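Local coordinates for DNA polymerase sliding clamp 2 (Sulfolobus tokodaii, PDB 3AIZ), which circularises with its partner subunits into a ring around DNA that tethers the replicative polymerase and other DNA-processing proteins to the duplex during replication, at residues S17-V22 / S37-D42; D24-N29 / I68-N73; T88-E93 / T101-K106. All blocks are in the same frame, centred on the assembly; numbering follows the deposited sequence.

Contact 1: S17-V22 / S37-D42; sequences SGLLKV and SRYLTD
Tyr39 pushes its phenol into the bend formed by Leu19, Leu20 and Val22, a worked example of an aromatic residue on a strand holding an irregular loop. Its CG sits between the backbone N and the carbonyl carbon (chi1 65°), on a bond that leaves the strand toward the loop. At the tip, Tyr39 OH donates to Leu20 O at 2.5 Å, a length that at this resolution should not be read as unusual strength. The acceptor lies in the ring plane, at its edge, whereas the hydroxyl stands above the carbonyl plane, 51° out of it. This carbonyl belongs to the central peptide of a type II beta turn running from Leu19 to Val22. The phenol thus ties the turn's central carbonyl to the strand; the turn's own bond, from Val22 N to Leu19 O, is weak.

Packing is close around the same tip. Leu19 CB comes up at the ring edge, 3.3 Å from Tyr39 OH. The Val22 side chain runs at about a right angle to that of Tyr39, with Val22 CB 3.5 Å from Tyr39 CZ. The other end of the contact is looser: Lys21 CD and Thr41 CG2 merely brush at 4.2 Å, and the lysine leads away from the strand on an exposed side. Thr41 OG1 is instead hydrogen-bonded to Asp43 and to the carbonyl of Leu46.

Leu19 and Tyr39 both rest on Val48 of strand 46-53. Leu19 and Val22 also lean on Ile72 of helix 72-80, while Leu20 reaches Asp207, Val208 and Val211 of helix 202-211, so the loop bridges helices of the N-terminal and C-terminal halves.

Contact 2: D24-N29 / I68-N73; sequences DEIILN and IKININ
Glu25 folds its chain at chi2 (-78°), which places CD, and Lys69 turns at chi4 (-64°), which places NZ; both residues already point to the same face of two antiparallel strands, and these bends bring their ends together. The side chains cross at about a right angle. Lys69 NZ lies beside the aliphatic base of the glutamate, 3.1 Å from Glu25 CB, and the salt bridge from Lys69 NZ to Glu25 OE1 is long at 3.5 Å. Further along this face, the aliphatic part of the lysine packs on Ile27, whose CG1 is 3.9 Å from Lys69 CB.

Between the strands, Ile26 pairs with Ile70 and Leu28 with Ile68, each pair exchanging two backbone hydrogen bonds. Glu25 with Asn71 and Ile27 with Lys69 form the intervening non-hydrogen-bonded pairs. The face opposite the salt bridge is wholly aliphatic. There the delta methyls Leu28 CD1 and Ile70 CD1 meet at 3.5 Å, and Ile26 CG2 lies 4.0 Å from Ile72 CB. Leu98 of strand 97-104 packs on Leu28, Ile68 and Ile70, continuing this buried layer.

At Asn71 the strand gives way to a helix. Asn71 OD1 accepts from Asn73 N at 2.9 Å, satisfying an amide of the first helical turn, and Ile72 N donates to Asp24 O, also at 2.9 Å. The neighbouring strand's approach thus binds the first residue of the helix. Such a direct passage from an antiparallel strand through an asparagine N-cap into helix 72-80 fits the PCNA fold, in which beta-sheets form the outside of the ring and helices line its central hole.

Contact 3: T88-E93 / T101-K106; sequences TVTLEE and TVRDEK. With SO4 (sulfate ion), chain E; SO4 (sulfate ion), chain F.
Arg103 reaches across Thr88 and Thr90 in a beta hairpin built from strands 88-93 and 97-104. Two hydrogen-bonded pairs, Thr88 with Arg103 and Thr90 with Thr101, flank the non-hydrogen-bonded pair of Val89 and Val102, and the arginine shows how a long side chain can run over the threonine face of such a hairpin. Arg103 CB starts beside Thr88 OG1, at 3.7 Å. CG and CD stay within loose reach of that oxygen as the chain extends, and Arg103 NE then arrives 3.3 Å from Thr90 CG2. A methyl, Thr101 CG2, lies over the centre of one guanidinium face. At the tip, Arg103 NH2 donates to Thr90 OG1 at 3.2 Å, the oxygen being tilted 22° from the guanidinium plane. The same nitrogen, Arg103 NH2, also donates to O2 of the chain E sulfate. Thr101 on the face and Thr90 at the edge thus bracket the group, whose outer end holds an ion probably from the crystallisation liquor.

The reverse face is apolar: Val89 CG2 and Val102 CG2 meet at 3.9 Å, covered by Ala9 of helix 9-16 and Leu79 of helix 72-80. A second sulfate, of chain F, accepts from Lys106 NZ beyond the end of the strand. On the arginine, the remaining terminal nitrogen completes a two-pronged grip: Arg103 NH1 donates to O3 of the chain E sulfate SO4 at 3.2 Å, nearly straight at 171°.

In the fold
All three contacts belong to the N-terminal half of the chain, yet each joins its parts differently. Contacts 2 and 3 pair antiparallel strands through backbone bonds, whereas contact 1 fastens a loop to a strand through a side chain. Contacts 1 and 2 use adjacent strands, 34-40 and 25-30: Ser37 OG bonds to Ile27 O, and Leu19 packs on Ile72. Both are only partly buried, contact 1 ending at exposed Lys21. Contact 3 is buried although farthest from the chain centre, touching contact 2 only where Ile68 meets Glu93. Contacts 2 and 3 each set an aliphatic face against a polar one, a partly exposed Glu-Lys pair in the former and threonines with a sulfate-bound arginine in the latter.

Contact 1: S17-V22 / S37-D42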
ATOM      1  N   SER A  17       4.166   9.859  25.889  1.00 46.10           N
ATOM      2  CA  SER A  17       4.892  10.160  24.661  1.00 49.95           C
ATOM      3  C   SER A  17       5.468  11.571  24.704  1.00 48.55           C
ATOM      4  O   SER A  17       6.233  11.967  23.824  1.00 47.44           O
ATOM      5  CB  SER A  17       3.979  10.007  23.443  1.00 50.77           C
ATOM      6  OG  SER A  17       3.009  11.040  23.403  1.00 52.39           O
ATOM      7  N   GLY A  18       5.096  12.324  25.733  1.00 47.23           N
ATOM      8  CA  GLY A  18       5.556  13.690  25.886  1.00 44.09           C
ATOM      9  C   GLY A  18       6.772  13.806  26.783  1.00 45.62           C
ATOM     10  O   GLY A  18       7.354  14.882  26.915  1.00 49.23           O
ATOM     11  N   LEU A  19       7.159  12.697  27.403  1.00 44.52           N
ATOM     12  CA  LEU A  19       8.328  12.683  28.273  1.00 46.58           C
ATOM     13  C   LEU A  19       9.611  12.853  27.461  1.00 52.56           C
ATOM     14  O   LEU A  19      10.111  11.900  26.864  1.00 58.84           O
ATOM     15  CB  LEU A  19       8.374  11.388  29.087  1.00 46.90           C
ATOM     16  CG  LEU A  19       7.141  11.106  29.948  1.00 48.31           C
ATOM     17  CD1 LEU A  19       7.329   9.841  30.770  1.00 52.54           C
ATOM     18  CD2 LEU A  19       6.837  12.283  30.856  1.00 43.01           C
ATOM     19  N   LEU A  20      10.136  14.076  27.445  1.00 52.06           N
ATOM     20  CA  LEU A  20      11.319  14.406  26.651  1.00 50.54           C
ATOM     21  C   LEU A  20      12.598  13.787  27.204  1.00 53.14           C
ATOM     22  O   LEU A  20      12.870  13.858  28.402  1.00 52.23           O
ATOM     23  CB  LEU A  20      11.486  15.923  26.547  1.00 46.07           C
ATOM     24  CG  LEU A  20      10.435  16.681  25.735  1.00 45.17           C
ATOM     25  CD1 LEU A  20      10.597  18.178  25.924  1.00 40.51           C
ATOM     26  CD2 LEU A  20      10.523  16.309  24.262  1.00 47.10           C
ATOM     27  N   LYS A  21      13.385  13.185  26.317  1.00 58.23           N
ATOM     28  CA  LYS A  21      14.663  12.586  26.693  1.00 61.40           C
ATOM     29  C   LYS A  21      14.510  11.550  27.801  1.00 55.18           C
ATOM     30  O   LYS A  21      15.475  11.227  28.492  1.00 54.45           O
ATOM     31  CB  LYS A  21      15.661  13.665  27.125  1.00 57.46           C
ATOM     32  CG  LYS A  21      16.066  14.629  26.021  1.00 52.89           C
ATOM     33  CD  LYS A  21      17.019  15.692  26.549  1.00 63.24           C
ATOM     34  CE  LYS A  21      17.426  16.671  25.459  1.00 76.04           C
ATOM     35  NZ  LYS A  21      18.182  16.006  24.360  1.00 73.07           N
ATOM     36  N   VAL A  22      13.298  11.030  27.966  1.00 52.77           N
ATOM     37  CA  VAL A  22      13.040  10.032  28.997  1.00 58.42           C
ATOM     38  C   VAL A  22      13.752   8.722  28.680  1.00 60.44           C
ATOM     39  O   VAL A  22      13.657   8.205  27.567  1.00 64.81           O
ATOM     40  CB  VAL A  22      11.532   9.765  29.182  1.00 58.27           C
ATOM     41  CG1 VAL A  22      10.938   9.124  27.935  1.00 53.81           C
ATOM     42  CG2 VAL A  22      11.301   8.883  30.396  1.00 56.16           C
ATOM     43  N   SER A  37       5.046  10.756  37.987  1.00 43.59           N
ATOM     44  CA  SER A  37       6.426  10.416  37.685  1.00 43.44           C
ATOM     45  C   SER A  37       7.165  11.691  37.310  1.00 42.05           C
ATOM     46  O   SER A  37       6.663  12.494  36.526  1.00 41.73           O
ATOM     47  CB  SER A  37       6.488   9.411  36.536  1.00 41.25           C
ATOM     48  OG  SER A  37       7.827   9.045  36.255  1.00 53.28           O
ATOM     49  N   ARG A  38       8.350  11.887  37.878  1.00 43.50           N
ATOM     50  CA  ARG A  38       9.122  13.088  37.592  1.00 42.77           C
ATOM     51  C   ARG A  38      10.612  12.791  37.488  1.00 43.95           C
ATOM     52  O   ARG A  38      11.194  12.148  38.362  1.00 53.90           O
ATOM     53  CB  ARG A  38       8.862  14.168  38.649  1.00 44.74           C
ATOM     54  CG  ARG A  38       9.525  13.919  39.999  1.00 51.91           C
ATOM     55  CD  ARG A  38      10.776  14.774  40.168  1.00 56.31           C
ATOM     56  NE  ARG A  38      11.385  14.606  41.484  1.00 65.30           N
ATOM     57  CZ  ARG A  38      12.418  15.317  41.927  1.00 65.12           C
ATOM     58  NH1 ARG A  38      12.961  16.250  41.157  1.00 58.84           N
ATOM     59  NH2 ARG A  38      12.909  15.098  43.140  1.00 62.65           N
ATOM     60  N   TYR A  39      11.222  13.256  36.405  1.00 43.83           N
ATOM     61  CA  TYR A  39      12.660  13.126  36.230  1.00 44.98           C
ATOM     62  C   TYR A  39      13.243  14.431  35.715  1.00 40.43           C
ATOM     63  O   TYR A  39      12.539  15.254  35.128  1.00 37.20           O
ATOM     64  CB  TYR A  39      12.999  11.978  35.278  1.00 43.55           C
ATOM     65  CG  TYR A  39      12.526  12.201  33.865  1.00 41.35           C
ATOM     66  CD1 TYR A  39      11.206  11.961  33.511  1.00 43.08           C
ATOM     67  CD2 TYR A  39      13.398  12.649  32.882  1.00 44.61           C
ATOM     68  CE1 TYR A  39      10.765  12.162  32.219  1.00 49.50           C
ATOM     69  CE2 TYR A  39      12.968  12.855  31.586  1.00 51.36           C
ATOM     70  CZ  TYR A  39      11.649  12.608  31.259  1.00 54.69           C
ATOM     71  OH  TYR A  39      11.208  12.809  29.971  1.00 51.74           O
ATOM     72  N   LEU A  40      14.536  14.610  35.943  1.00 43.44           N
ATOM     73  CA  LEU A  40      15.226  15.830  35.567  1.00 40.13           C
ATOM     74  C   LEU A  40      16.347  15.484  34.597  1.00 41.82           C
ATOM     75  O   LEU A  40      17.228  14.688  34.919  1.00 49.38           O
ATOM     76  CB  LEU A  40      15.788  16.499  36.820  1.00 38.93           C
ATOM     77  CG  LEU A  40      16.463  17.863  36.715  1.00 46.22           C
ATOM     78  CD1 LEU A  40      15.543  18.870  36.050  1.00 45.50           C
ATOM     79  CD2 LEU A  40      16.868  18.338  38.103  1.00 50.08           C
ATOM     80  N   THR A  41      16.304  16.066  33.403  1.00 38.13           N
ATOM     81  CA  THR A  41      17.331  15.806  32.399  1.00 45.06           C
ATOM     82  C   THR A  41      18.726  15.978  32.993  1.00 49.78           C
ATOM     83  O   THR A  41      18.914  16.727  33.952  1.00 49.50           O
ATOM     84  CB  THR A  41      17.179  16.728  31.173  1.00 43.02           C
ATOM     85  OG1 THR A  41      17.254  18.097  31.589  1.00 41.45           O
ATOM     86  CG2 THR A  41      15.845  16.482  30.480  1.00 40.63           C
ATOM     87  N   ASP A  42      19.701  15.276  32.424  1.00 52.18           N
ATOM     88  CA  ASP A  42      21.069  15.311  32.932  1.00 50.66           C
ATOM     89  C   ASP A  42      21.614  16.733  33.048  1.00 52.95           C
ATOM     90  O   ASP A  42      22.303  17.064  34.015  1.00 52.64           O
ATOM     91  CB  ASP A  42      21.987  14.454  32.057  1.00 57.44           C
ATOM     92  CG  ASP A  42      21.675  12.971  32.161  1.00 66.61           C
ATOM     93  OD1 ASP A  42      21.075  12.557  33.177  1.00 65.07           O
ATOM     94  OD2 ASP A  42      22.034  12.219  31.230  1.00 69.88           O
TER

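Contact 2: D24-N29 / I68-N73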
ATOM      1  N   ASP A  24      14.640   4.569  29.188  1.00 66.52           N
ATOM      2  CA  ASP A  24      13.764   3.409  29.066  1.00 68.89           C
ATOM      3  C   ASP A  24      13.018   3.105  30.365  1.00 64.41           C
ATOM      4  O   ASP A  24      11.985   2.436  30.352  1.00 60.15           O
ATOM      5  CB  ASP A  24      14.557   2.180  28.617  1.00 69.87           C
ATOM      6  CG  ASP A  24      15.075   2.306  27.196  1.00 77.08           C
ATOM      7  OD1 ASP A  24      14.896   3.384  26.589  1.00 75.61           O
ATOM      8  OD2 ASP A  24      15.658   1.326  26.687  1.00 77.78           O
ATOM      9  N   GLU A  25      13.542   3.603  31.480  1.00 63.12           N
ATOM     10  CA  GLU A  25      12.962   3.317  32.787  1.00 61.44           C
ATOM     11  C   GLU A  25      12.451   4.582  33.471  1.00 61.48           C
ATOM     12  O   GLU A  25      13.127   5.610  33.480  1.00 63.40           O
ATOM     13  CB  GLU A  25      13.993   2.630  33.686  1.00 63.97           C
ATOM     14  CG  GLU A  25      14.651   1.399  33.072  1.00 72.00           C
ATOM     15  CD  GLU A  25      13.763   0.168  33.112  1.00 68.25           C
ATOM     16  OE1 GLU A  25      12.979   0.029  34.076  1.00 63.08           O
ATOM     17  OE2 GLU A  25      13.858  -0.666  32.185  1.00 65.10           O
ATOM     18  N   ILE A  26      11.253   4.501  34.041  1.00 56.98           N
ATOM     19  CA  ILE A  26      10.714   5.596  34.839  1.00 53.75           C
ATOM     20  C   ILE A  26      10.181   5.061  36.159  1.00 53.84           C
ATOM     21  O   ILE A  26       9.971   3.858  36.310  1.00 53.57           O
ATOM     22  CB  ILE A  26       9.574   6.335  34.117  1.00 49.85           C
ATOM     23  CG1 ILE A  26       8.318   5.464  34.070  1.00 48.86           C
ATOM     24  CG2 ILE A  26      10.006   6.749  32.722  1.00 60.68           C
ATOM     25  CD1 ILE A  26       7.114   6.166  33.484  1.00 49.55           C
ATOM     26  N   ILE A  27       9.963   5.959  37.114  1.00 51.51           N
ATOM     27  CA  ILE A  27       9.416   5.571  38.405  1.00 44.61           C
ATOM     28  C   ILE A  27       8.010   6.124  38.595  1.00 43.66           C
ATOM     29  O   ILE A  27       7.828   7.324  38.800  1.00 43.60           O
ATOM     30  CB  ILE A  27      10.309   6.045  39.565  1.00 45.70           C
ATOM     31  CG1 ILE A  27      11.687   5.387  39.480  1.00 48.62           C
ATOM     32  CG2 ILE A  27       9.656   5.734  40.902  1.00 47.47           C
ATOM     33  CD1 ILE A  27      12.610   5.753  40.622  1.00 51.68           C
ATOM     34  N   LEU A  28       7.017   5.244  38.510  1.00 42.40           N
ATOM     35  CA  LEU A  28       5.639   5.616  38.796  1.00 39.56           C
ATOM     36  C   LEU A  28       5.427   5.699  40.300  1.00 43.55           C
ATOM     37  O   LEU A  28       5.576   4.706  41.011  1.00 46.48           O
ATOM     38  CB  LEU A  28       4.666   4.600  38.199  1.00 41.05           C
ATOM     39  CG  LEU A  28       4.295   4.735  36.723  1.00 43.40           C
ATOM     40  CD1 LEU A  28       3.460   3.545  36.288  1.00 42.88           C
ATOM     41  CD2 LEU A  28       3.547   6.035  36.475  1.00 40.25           C
ATOM     42  N   ASN A  29       5.083   6.887  40.782  1.00 43.84           N
ATOM     43  CA  ASN A  29       4.845   7.091  42.203  1.00 42.90           C
ATOM     44  C   ASN A  29       3.358   7.097  42.535  1.00 43.50           C
ATOM     45  O   ASN A  29       2.610   7.953  42.061  1.00 42.15           O
ATOM     46  CB  ASN A  29       5.499   8.390  42.675  1.00 42.22           C
ATOM     47  CG  ASN A  29       6.998   8.399  42.453  1.00 48.06           C
ATOM     48  OD1 ASN A  29       7.723   7.563  42.989  1.00 51.65           O
ATOM     49  ND2 ASN A  29       7.471   9.352  41.659  1.00 52.71           N
ATOM     50  N   ILE A  68       6.991   2.274  41.706  1.00 47.82           N
ATOM     51  CA  ILE A  68       7.401   1.133  40.896  1.00 48.84           C
ATOM     52  C   ILE A  68       8.194   1.574  39.671  1.00 48.69           C
ATOM     53  O   ILE A  68       7.664   2.244  38.786  1.00 48.51           O
ATOM     54  CB  ILE A  68       6.189   0.308  40.424  1.00 46.66           C
ATOM     55  CG1 ILE A  68       5.180   0.137  41.561  1.00 49.93           C
ATOM     56  CG2 ILE A  68       6.641  -1.044  39.893  1.00 46.50           C
ATOM     57  CD1 ILE A  68       3.972  -0.692  41.183  1.00 47.43           C
ATOM     58  N   LYS A  69       9.465   1.189  39.622  1.00 49.26           N
ATOM     59  CA  LYS A  69      10.323   1.518  38.490  1.00 49.24           C
ATOM     60  C   LYS A  69      10.077   0.549  37.338  1.00 50.45           C
ATOM     61  O   LYS A  69      10.440  -0.624  37.414  1.00 52.04           O
ATOM     62  CB  LYS A  69      11.793   1.488  38.910  1.00 51.00           C
ATOM     63  CG  LYS A  69      12.765   1.928  37.829  1.00 51.48           C
ATOM     64  CD  LYS A  69      14.169   2.079  38.390  1.00 56.99           C
ATOM     65  CE  LYS A  69      15.147   2.542  37.322  1.00 66.78           C
ATOM     66  NZ  LYS A  69      15.305   1.531  36.242  1.00 70.94           N
ATOM     67  N   ILE A  70       9.460   1.046  36.270  1.00 51.49           N
ATOM     68  CA  ILE A  70       9.072   0.199  35.147  1.00 52.47           C
ATOM     69  C   ILE A  70       9.657   0.674  33.819  1.00 51.78           C
ATOM     70  O   ILE A  70      10.115   1.810  33.701  1.00 51.47           O
ATOM     71  CB  ILE A  70       7.542   0.139  35.003  1.00 50.31           C
ATOM     72  CG1 ILE A  70       7.004   1.484  34.512  1.00 47.02           C
ATOM     73  CG2 ILE A  70       6.899  -0.252  36.324  1.00 46.08           C
ATOM     74  CD1 ILE A  70       5.512   1.498  34.288  1.00 48.50           C
ATOM     75  N   ASN A  71       9.634  -0.210  32.826  1.00 50.42           N
ATOM     76  CA  ASN A  71      10.073   0.125  31.477  1.00 49.80           C
ATOM     77  C   ASN A  71       8.961   0.836  30.717  1.00 51.53           C
ATOM     78  O   ASN A  71       7.957   0.224  30.352  1.00 53.98           O
ATOM     79  CB  ASN A  71      10.507  -1.140  30.730  1.00 54.03           C
ATOM     80  CG  ASN A  71      11.124  -0.841  29.373  1.00 60.73           C
ATOM     81  OD1 ASN A  71      10.784   0.150  28.725  1.00 61.69           O
ATOM     82  ND2 ASN A  71      12.034  -1.704  28.937  1.00 59.38           N
ATOM     83  N   ILE A  72       9.144   2.131  30.482  1.00 50.56           N
ATOM     84  CA  ILE A  72       8.110   2.957  29.868  1.00 50.68           C
ATOM     85  C   ILE A  72       7.689   2.456  28.487  1.00 52.87           C
ATOM     86  O   ILE A  72       6.541   2.632  28.079  1.00 50.57           O
ATOM     87  CB  ILE A  72       8.555   4.429  29.763  1.00 52.30           C
ATOM     88  CG1 ILE A  72       7.404   5.299  29.254  1.00 50.57           C
ATOM     89  CG2 ILE A  72       9.773   4.557  28.861  1.00 54.34           C
ATOM     90  CD1 ILE A  72       7.751   6.762  29.146  1.00 51.98           C
ATOM     91  N   ASN A  73       8.619   1.832  27.773  1.00 54.17           N
ATOM     92  CA  ASN A  73       8.337   1.324  26.435  1.00 53.22           C
ATOM     93  C   ASN A  73       7.209   0.298  26.424  1.00 56.39           C
ATOM     94  O   ASN A  73       6.304   0.366  25.590  1.00 56.83           O
ATOM     95  CB  ASN A  73       9.601   0.734  25.808  1.00 60.31           C
ATOM     96  CG  ASN A  73      10.653   1.789  25.520  1.00 64.10           C
ATOM     97  OD1 ASN A  73      10.354   2.845  24.961  1.00 55.93           O
ATOM     98  ND2 ASN A  73      11.896   1.504  25.895  1.00 65.92           N
TER

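Contact 3: T88-E93 / T101-K106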
ATOM      1  N   THR A  88     -10.548   2.571  28.689  1.00 34.19           N
ATOM      2  CA  THR A  88     -10.030   2.945  29.999  1.00 34.29           C
ATOM      3  C   THR A  88      -8.768   2.155  30.328  1.00 34.07           C
ATOM      4  O   THR A  88      -8.394   1.238  29.601  1.00 35.43           O
ATOM      5  CB  THR A  88     -11.077   2.727  31.109  1.00 34.13           C
ATOM      6  OG1 THR A  88     -11.365   1.330  31.234  1.00 36.27           O
ATOM      7  CG2 THR A  88     -12.359   3.479  30.784  1.00 32.13           C
ATOM      8  N   VAL A  89      -8.113   2.520  31.425  1.00 33.37           N
ATOM      9  CA  VAL A  89      -6.895   1.844  31.851  1.00 33.32           C
ATOM     10  C   VAL A  89      -6.905   1.591  33.354  1.00 35.69           C
ATOM     11  O   VAL A  89      -7.304   2.453  34.133  1.00 35.42           O
ATOM     12  CB  VAL A  89      -5.640   2.665  31.500  1.00 30.89           C
ATOM     13  CG1 VAL A  89      -4.400   2.027  32.101  1.00 32.41           C
ATOM     14  CG2 VAL A  89      -5.495   2.783  30.003  1.00 38.48           C
ATOM     15  N   THR A  90      -6.469   0.402  33.755  1.00 32.75           N
ATOM     16  CA  THR A  90      -6.336   0.091  35.170  1.00 33.79           C
ATOM     17  C   THR A  90      -4.893  -0.259  35.500  1.00 34.58           C
ATOM     18  O   THR A  90      -4.220  -0.951  34.738  1.00 34.38           O
ATOM     19  CB  THR A  90      -7.263  -1.066  35.600  1.00 34.45           C
ATOM     20  OG1 THR A  90      -6.920  -2.254  34.876  1.00 40.64           O
ATOM     21  CG2 THR A  90      -8.718  -0.716  35.332  1.00 32.99           C
ATOM     22  N   LEU A  91      -4.423   0.241  36.637  1.00 37.36           N
ATOM     23  CA  LEU A  91      -3.082  -0.050  37.120  1.00 35.58           C
ATOM     24  C   LEU A  91      -3.186  -0.873  38.395  1.00 36.79           C
ATOM     25  O   LEU A  91      -3.773  -0.432  39.380  1.00 38.02           O
ATOM     26  CB  LEU A  91      -2.324   1.247  37.398  1.00 35.32           C
ATOM     27  CG  LEU A  91      -2.200   2.228  36.230  1.00 32.98           C
ATOM     28  CD1 LEU A  91      -1.617   3.546  36.704  1.00 33.22           C
ATOM     29  CD2 LEU A  91      -1.354   1.635  35.117  1.00 33.51           C
ATOM     30  N   GLU A  92      -2.615  -2.072  38.370  1.00 37.56           N
ATOM     31  CA  GLU A  92      -2.705  -2.980  39.504  1.00 38.95           C
ATOM     32  C   GLU A  92      -1.325  -3.471  39.931  1.00 39.00           C
ATOM     33  O   GLU A  92      -0.587  -4.046  39.133  1.00 37.31           O
ATOM     34  CB  GLU A  92      -3.606  -4.163  39.150  1.00 43.81           C
ATOM     35  CG  GLU A  92      -3.832  -5.149  40.280  1.00 49.92           C
ATOM     36  CD  GLU A  92      -4.750  -6.285  39.872  1.00 60.15           C
ATOM     37  OE1 GLU A  92      -5.470  -6.131  38.862  1.00 57.81           O
ATOM     38  OE2 GLU A  92      -4.751  -7.329  40.558  1.00 63.36           O
ATOM     39  N   GLU A  93      -0.983  -3.239  41.195  1.00 41.61           N
ATOM     40  CA  GLU A  93       0.310  -3.655  41.724  1.00 46.83           C
ATOM     41  C   GLU A  93       0.446  -5.175  41.757  1.00 50.06           C
ATOM     42  O   GLU A  93      -0.524  -5.895  42.001  1.00 49.77           O
ATOM     43  CB  GLU A  93       0.533  -3.083  43.125  1.00 48.62           C
ATOM     44  CG  GLU A  93       1.884  -3.443  43.727  1.00 51.44           C
ATOM     45  CD  GLU A  93       2.018  -3.002  45.171  1.00 56.72           C
ATOM     46  OE1 GLU A  93       1.011  -2.550  45.755  1.00 56.31           O
ATOM     47  OE2 GLU A  93       3.133  -3.109  45.725  1.00 61.29           O
ATOM     48  N   THR A 101      -3.968  -2.923  32.400  1.00 33.30           N
ATOM     49  CA  THR A 101      -5.061  -3.433  31.580  1.00 35.02           C
ATOM     50  C   THR A 101      -5.793  -2.313  30.852  1.00 33.44           C
ATOM     51  O   THR A 101      -6.154  -1.302  31.453  1.00 34.20           O
ATOM     52  CB  THR A 101      -6.083  -4.221  32.424  1.00 36.80           C
ATOM     53  OG1 THR A 101      -5.425  -5.306  33.092  1.00 39.99           O
ATOM     54  CG2 THR A 101      -7.194  -4.769  31.541  1.00 32.07           C
ATOM     55  N   VAL A 102      -6.006  -2.500  29.555  1.00 33.63           N
ATOM     56  CA  VAL A 102      -6.782  -1.559  28.760  1.00 34.24           C
ATOM     57  C   VAL A 102      -8.123  -2.182  28.393  1.00 35.08           C
ATOM     58  O   VAL A 102      -8.174  -3.257  27.796  1.00 36.65           O
ATOM     59  CB  VAL A 102      -6.040  -1.150  27.478  1.00 35.52           C
ATOM     60  CG1 VAL A 102      -6.943  -0.311  26.590  1.00 39.74           C
ATOM     61  CG2 VAL A 102      -4.768  -0.391  27.822  1.00 34.73           C
ATOM     62  N   ARG A 103      -9.205  -1.502  28.754  1.00 34.97           N
ATOM     63  CA  ARG A 103     -10.547  -2.031  28.550  1.00 35.08           C
ATOM     64  C   ARG A 103     -11.355  -1.148  27.605  1.00 37.08           C
ATOM     65  O   ARG A 103     -11.464   0.061  27.810  1.00 36.67           O
ATOM     66  CB  ARG A 103     -11.268  -2.148  29.892  1.00 35.50           C
ATOM     67  CG  ARG A 103     -10.406  -2.744  30.988  1.00 36.57           C
ATOM     68  CD  ARG A 103     -11.049  -2.602  32.352  1.00 32.92           C
ATOM     69  NE  ARG A 103     -10.137  -3.013  33.413  1.00 33.31           N
ATOM     70  CZ  ARG A 103      -9.999  -4.266  33.832  1.00 38.17           C
ATOM     71  NH1 ARG A 103     -10.717  -5.233  33.279  1.00 37.33           N
ATOM     72  NH2 ARG A 103      -9.143  -4.551  34.804  1.00 38.90           N
ATOM     73  N   ASP A 104     -11.923  -1.758  26.572  1.00 34.50           N
ATOM     74  CA  ASP A 104     -12.736  -1.024  25.612  1.00 36.61           C
ATOM     75  C   ASP A 104     -14.114  -1.652  25.457  1.00 34.74           C
ATOM     76  O   ASP A 104     -14.312  -2.539  24.629  1.00 35.13           O
ATOM     77  CB  ASP A 104     -12.038  -0.958  24.254  1.00 38.65           C
ATOM     78  CG  ASP A 104     -12.817  -0.145  23.244  1.00 44.00           C
ATOM     79  OD1 ASP A 104     -13.597   0.736  23.665  1.00 44.38           O
ATOM     80  OD2 ASP A 104     -12.651  -0.387  22.031  1.00 51.05           O
ATOM     81  N   GLU A 105     -15.066  -1.180  26.254  1.00 34.21           N
ATOM     82  CA  GLU A 105     -16.417  -1.722  26.235  1.00 35.53           C
ATOM     83  C   GLU A 105     -17.052  -1.606  24.851  1.00 36.59           C
ATOM     84  O   GLU A 105     -17.851  -2.453  24.453  1.00 34.47           O
ATOM     85  CB  GLU A 105     -17.286  -1.022  27.285  1.00 32.75           C
ATOM     86  CG  GLU A 105     -18.676  -1.618  27.455  1.00 32.49           C
ATOM     87  CD  GLU A 105     -19.655  -1.143  26.398  1.00 38.91           C
ATOM     88  OE1 GLU A 105     -19.417  -0.070  25.803  1.00 35.46           O
ATOM     89  OE2 GLU A 105     -20.665  -1.842  26.168  1.00 40.79           O
ATOM     90  N   LYS A 106     -16.687  -0.557  24.120  1.00 34.74           N
ATOM     91  CA  LYS A 106     -17.279  -0.300  22.812  1.00 38.51           C
ATOM     92  C   LYS A 106     -17.102  -1.476  21.854  1.00 38.85           C
ATOM     93  O   LYS A 106     -18.038  -1.860  21.153  1.00 37.84           O
ATOM     94  CB  LYS A 106     -16.702   0.975  22.192  1.00 41.42           C
ATOM     95  CG  LYS A 106     -17.358   1.365  20.876  1.00 46.63           C
ATOM     96  CD  LYS A 106     -16.724   2.608  20.274  1.00 52.12           C
ATOM     97  CE  LYS A 106     -17.373   2.961  18.943  1.00 57.28           C
ATOM     98  NZ  LYS A 106     -16.750   4.157  18.311  1.00 63.51           N
TER
HETATM   99  S   SO4 E 249      -9.203  -8.391  35.216  1.00 76.48           S
HETATM  100  O1  SO4 E 249      -8.544  -9.695  35.173  1.00 71.78           O
HETATM  101  O2  SO4 E 249      -8.196  -7.335  35.168  1.00 53.47           O
HETATM  102  O3  SO4 E 249     -10.103  -8.269  34.071  1.00 56.36           O
HETATM  103  O4  SO4 E 249      -9.969  -8.266  36.454  1.00 63.78           O
HETATM  104  S   SO4 F 250     -13.141   5.528  18.026  1.00 81.30           S
HETATM  105  O1  SO4 F 250     -13.256   6.822  17.358  1.00 83.06           O
HETATM  106  O2  SO4 F 250     -14.211   5.396  19.012  1.00 65.84           O
HETATM  107  O3  SO4 F 250     -13.248   4.457  17.039  1.00 71.52           O
HETATM  108  O4  SO4 F 250     -11.846   5.441  18.696  1.00 72.19           O